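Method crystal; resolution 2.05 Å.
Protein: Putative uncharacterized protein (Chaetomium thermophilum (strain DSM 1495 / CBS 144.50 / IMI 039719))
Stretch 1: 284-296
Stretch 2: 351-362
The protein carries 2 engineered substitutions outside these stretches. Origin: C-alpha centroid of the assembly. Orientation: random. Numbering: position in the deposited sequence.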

# COMPACT_ATOMS: atom_id res chain seq x y z
N ASP A 284 -31.74 8.57 -0.37
CA ASP A 284 -31.16 7.30 0.03
C ASP A 284 -29.64 7.43 0.11
O ASP A 284 -28.99 7.69 -0.91
CB ASP A 284 -31.55 6.19 -0.94
CG ASP A 284 -31.05 4.82 -0.51
OD1 ASP A 284 -29.84 4.55 -0.65
OD2 ASP A 284 -31.88 4.01 -0.04
N GLU A 285 -29.09 7.27 1.30
CA GLU A 285 -27.66 7.50 1.52
C GLU A 285 -26.78 6.55 0.71
O GLU A 285 -25.68 6.92 0.30
CB GLU A 285 -27.32 7.38 3.01
CG GLU A 285 -25.85 7.64 3.32
CD GLU A 285 -25.61 8.00 4.77
OE1 GLU A 285 -26.59 8.12 5.53
OE2 GLU A 285 -24.43 8.17 5.15
N ASP A 286 -27.28 5.35 0.45
CA ASP A 286 -26.48 4.34 -0.25
C ASP A 286 -26.27 4.66 -1.73
O ASP A 286 -25.18 4.44 -2.26
CB ASP A 286 -27.12 2.96 -0.10
CG ASP A 286 -27.01 2.42 1.32
OD1 ASP A 286 -25.87 2.17 1.77
OD2 ASP A 286 -28.06 2.25 1.98
N VAL A 287 -27.30 5.17 -2.41
CA VAL A 287 -27.13 5.53 -3.81
C VAL A 287 -26.39 6.86 -3.91
O VAL A 287 -25.67 7.12 -4.88
CB VAL A 287 -28.47 5.61 -4.58
CG1 VAL A 287 -29.61 5.09 -3.73
CG2 VAL A 287 -28.76 7.03 -5.07
N ALA A 288 -26.56 7.69 -2.88
CA ALA A 288 -25.83 8.95 -2.80
C ALA A 288 -24.34 8.67 -2.70
O ALA A 288 -23.53 9.32 -3.37
CB ALA A 288 -26.30 9.78 -1.61
N LYS A 289 -23.98 7.69 -1.87
CA LYS A 289 -22.60 7.25 -1.73
C LYS A 289 -22.01 6.78 -3.06
O LYS A 289 -20.88 7.11 -3.40
CB LYS A 289 -22.49 6.11 -0.72
CG LYS A 289 -22.58 6.52 0.74
CD LYS A 289 -22.35 5.31 1.63
CE LYS A 289 -22.63 5.60 3.08
NZ LYS A 289 -22.40 4.39 3.92
N LEU A 290 -22.80 5.99 -3.79
CA LEU A 290 -22.36 5.41 -5.05
C LEU A 290 -22.17 6.47 -6.13
O LEU A 290 -21.27 6.37 -6.97
CB LEU A 290 -23.36 4.36 -5.51
CG LEU A 290 -23.33 3.06 -4.71
CD1 LEU A 290 -24.54 2.19 -5.01
CD2 LEU A 290 -22.05 2.31 -5.01
N ALA A 291 -23.03 7.48 -6.10
CA ALA A 291 -22.96 8.56 -7.07
C ALA A 291 -21.76 9.47 -6.79
O ALA A 291 -21.13 9.96 -7.71
CB ALA A 291 -24.25 9.37 -7.07
N VAL A 292 -21.46 9.67 -5.51
CA VAL A 292 -20.26 10.41 -5.13
C VAL A 292 -19.02 9.62 -5.54
O VAL A 292 -18.05 10.18 -6.04
CB VAL A 292 -20.22 10.69 -3.61
CG1 VAL A 292 -18.83 11.13 -3.18
CG2 VAL A 292 -21.25 11.74 -3.24
N GLU A 293 -19.09 8.31 -5.33
CA GLU A 293 -18.02 7.41 -5.73
C GLU A 293 -17.79 7.45 -7.24
O GLU A 293 -16.66 7.29 -7.71
CB GLU A 293 -18.34 5.98 -5.28
CG GLU A 293 -17.44 4.90 -5.86
CD GLU A 293 -16.01 4.99 -5.36
OE1 GLU A 293 -15.78 5.63 -4.31
OE2 GLU A 293 -15.12 4.41 -6.02
N PHE A 294 -18.86 7.69 -7.99
CA PHE A 294 -18.75 7.84 -9.44
C PHE A 294 -17.77 8.94 -9.80
O PHE A 294 -16.91 8.77 -10.66
CB PHE A 294 -20.12 8.15 -10.06
CG PHE A 294 -20.06 8.45 -11.54
CD1 PHE A 294 -20.15 7.44 -12.47
CD2 PHE A 294 -19.93 9.76 -11.99
CE1 PHE A 294 -20.09 7.71 -13.82
CE2 PHE A 294 -19.88 10.04 -13.34
CZ PHE A 294 -19.96 9.01 -14.25
N TRP A 295 -17.92 10.08 -9.13
CA TRP A 295 -17.09 11.24 -9.43
C TRP A 295 -15.71 11.12 -8.80
O TRP A 295 -14.75 11.71 -9.29
CB TRP A 295 -17.79 12.51 -8.97
CG TRP A 295 -18.83 12.91 -9.95
CD1 TRP A 295 -20.19 12.83 -9.80
CD2 TRP A 295 -18.60 13.39 -11.28
NE1 TRP A 295 -20.81 13.26 -10.95
CE2 TRP A 295 -19.86 13.61 -11.87
CE3 TRP A 295 -17.44 13.66 -12.01
CZ2 TRP A 295 -19.99 14.10 -13.17
CZ3 TRP A 295 -17.58 14.15 -13.30
CH2 TRP A 295 -18.84 14.36 -13.87
N SER A 296 -15.61 10.33 -7.74
CA SER A 296 -14.31 9.98 -7.19
C SER A 296 -13.55 9.12 -8.19
O SER A 296 -12.34 9.28 -8.38
CB SER A 296 -14.47 9.24 -5.85
OG SER A 296 -14.91 10.13 -4.84
N GLU A 351 -15.86 5.14 9.80
CA GLU A 351 -17.15 4.73 9.26
C GLU A 351 -17.38 5.54 8.00
O GLU A 351 -17.36 6.77 8.04
CB GLU A 351 -18.28 4.95 10.27
CG GLU A 351 -19.67 4.70 9.72
CD GLU A 351 -20.46 5.97 9.52
OE1 GLU A 351 -19.87 7.07 9.61
OE2 GLU A 351 -21.69 5.89 9.29
N TYR A 352 -17.57 4.86 6.88
CA TYR A 352 -17.71 5.55 5.61
C TYR A 352 -19.15 6.00 5.40
O TYR A 352 -19.98 5.23 4.92
CB TYR A 352 -17.25 4.66 4.45
CG TYR A 352 -16.64 5.43 3.29
CD1 TYR A 352 -15.51 6.20 3.47
CD2 TYR A 352 -17.20 5.36 2.02
CE1 TYR A 352 -14.95 6.90 2.41
CE2 TYR A 352 -16.65 6.05 0.96
CZ TYR A 352 -15.52 6.82 1.16
OH TYR A 352 -14.97 7.51 0.11
N ASN A 353 -19.44 7.24 5.78
CA ASN A 353 -20.74 7.83 5.52
C ASN A 353 -20.65 8.79 4.34
O ASN A 353 -19.62 8.87 3.68
CB ASN A 353 -21.28 8.55 6.77
CG ASN A 353 -20.31 9.55 7.35
OD1 ASN A 353 -19.52 10.16 6.63
ND2 ASN A 353 -20.36 9.73 8.66
N ILE A 354 -21.73 9.52 4.07
CA ILE A 354 -21.78 10.38 2.90
C ILE A 354 -20.85 11.59 3.01
O ILE A 354 -20.31 12.06 2.01
CB ILE A 354 -23.23 10.86 2.62
CG1 ILE A 354 -23.31 11.57 1.26
CG2 ILE A 354 -23.73 11.77 3.74
CD1 ILE A 354 -22.84 10.71 0.10
N SER A 355 -20.63 12.07 4.24
CA SER A 355 -19.84 13.28 4.45
C SER A 355 -18.35 13.03 4.23
O SER A 355 -17.65 13.87 3.68
CB SER A 355 -20.08 13.83 5.85
OG SER A 355 -19.74 12.88 6.85
N ARG A 356 -17.87 11.87 4.67
CA ARG A 356 -16.47 11.53 4.48
C ARG A 356 -16.22 11.14 3.04
O ARG A 356 -15.14 11.39 2.49
CB ARG A 356 -16.05 10.41 5.43
CG ARG A 356 -16.42 10.69 6.87
CD ARG A 356 -15.63 9.85 7.86
NE ARG A 356 -16.23 9.90 9.19
CZ ARG A 356 -15.60 9.60 10.31
NH1 ARG A 356 -14.33 9.22 10.28
NH2 ARG A 356 -16.24 9.68 11.47
N ALA A 357 -17.23 10.54 2.41
CA ALA A 357 -17.17 10.23 0.99
C ALA A 357 -17.02 11.51 0.18
O ALA A 357 -16.18 11.60 -0.71
CB ALA A 357 -18.41 9.46 0.56
N ALA A 358 -17.85 12.49 0.50
CA ALA A 358 -17.83 13.79 -0.17
C ALA A 358 -16.49 14.50 0.04
O ALA A 358 -15.98 15.15 -0.87
CB ALA A 358 -18.97 14.67 0.33
N TYR A 359 -15.93 14.36 1.24
CA TYR A 359 -14.65 14.98 1.54
C TYR A 359 -13.53 14.37 0.70
O TYR A 359 -12.72 15.09 0.14
CB TYR A 359 -14.30 14.86 3.03
CG TYR A 359 -13.00 15.55 3.38
CD1 TYR A 359 -12.97 16.90 3.70
CD2 TYR A 359 -11.80 14.85 3.37
CE1 TYR A 359 -11.78 17.53 4.01
CE2 TYR A 359 -10.60 15.47 3.67
CZ TYR A 359 -10.60 16.81 4.00
OH TYR A 359 -9.42 17.44 4.31
N GLN A 360 -13.51 13.04 0.64
CA GLN A 360 -12.53 12.33 -0.17
C GLN A 360 -12.62 12.80 -1.62
O GLN A 360 -11.61 13.12 -2.25
CB GLN A 360 -12.73 10.81 -0.10
CG GLN A 360 -12.60 10.20 1.28
CD GLN A 360 -11.31 10.59 1.98
OE1 GLN A 360 -10.24 10.62 1.36
NE2 GLN A 360 -11.40 10.89 3.27
N CYS A 361 -13.85 12.83 -2.13
CA CYS A 361 -14.13 13.26 -3.49
C CYS A 361 -13.64 14.68 -3.74
O CYS A 361 -13.04 14.96 -4.78
CB CYS A 361 -15.64 13.16 -3.78
SG CYS A 361 -16.09 13.38 -5.51
N LEU A 362 -13.90 15.56 -2.78
CA LEU A 362 -13.51 16.96 -2.89
C LEU A 362 -12.00 17.11 -3.01
O LEU A 362 -11.50 17.90 -3.81
CB LEU A 362 -14.03 17.76 -1.70
CG LEU A 362 -13.86 19.27 -1.78
CD1 LEU A 362 -14.49 19.81 -3.06
CD2 LEU A 362 -14.48 19.95 -0.56
O HOH W 1 -15.28 9.46 -2.26

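The start of the second helix is tied down from the first helix: Glu285 OE2 accepts a hydrogen bond from Ile354 N at 3.2 Å. A helix's first turn leaves backbone N-H groups without an acceptor further back in the helix, and a carboxylate reaching across can serve one of them. Within its own stretch Asn353, the N-cap, serves another, its OD1 accepting from Arg356 N at 3.1 Å. One turn along from Glu285, the long, extended side chain of Lys289 carries NZ to 2.7 Å from Tyr352 O, a hydrogen bond to the loop just before that helix.

The two helices run nearly parallel, at 12°, their axes 9.1 Å apart at closest approach. Two side chains interlock as knobs in each other's holes. Ile354 sits among Glu285, Ala288, Lys289 and Val292, where its CD1 lies 4.0 Å from Ala288 CB and 3.8 Å from Val292 CG2. Val292 returns the fit among Ile354, Ala357, Ala358 and Cys361; the small alanines leave room for its branched side chain, and its CG1 lies 3.8 Å from Cys361 CB.

Beside this apolar seam, a water hydrogen-bonds Ser296 OG at 2.7 Å and Tyr352 OH at 3.1 Å, and donates to Ala357 O at 2.8 Å, joining polar groups of both stretches.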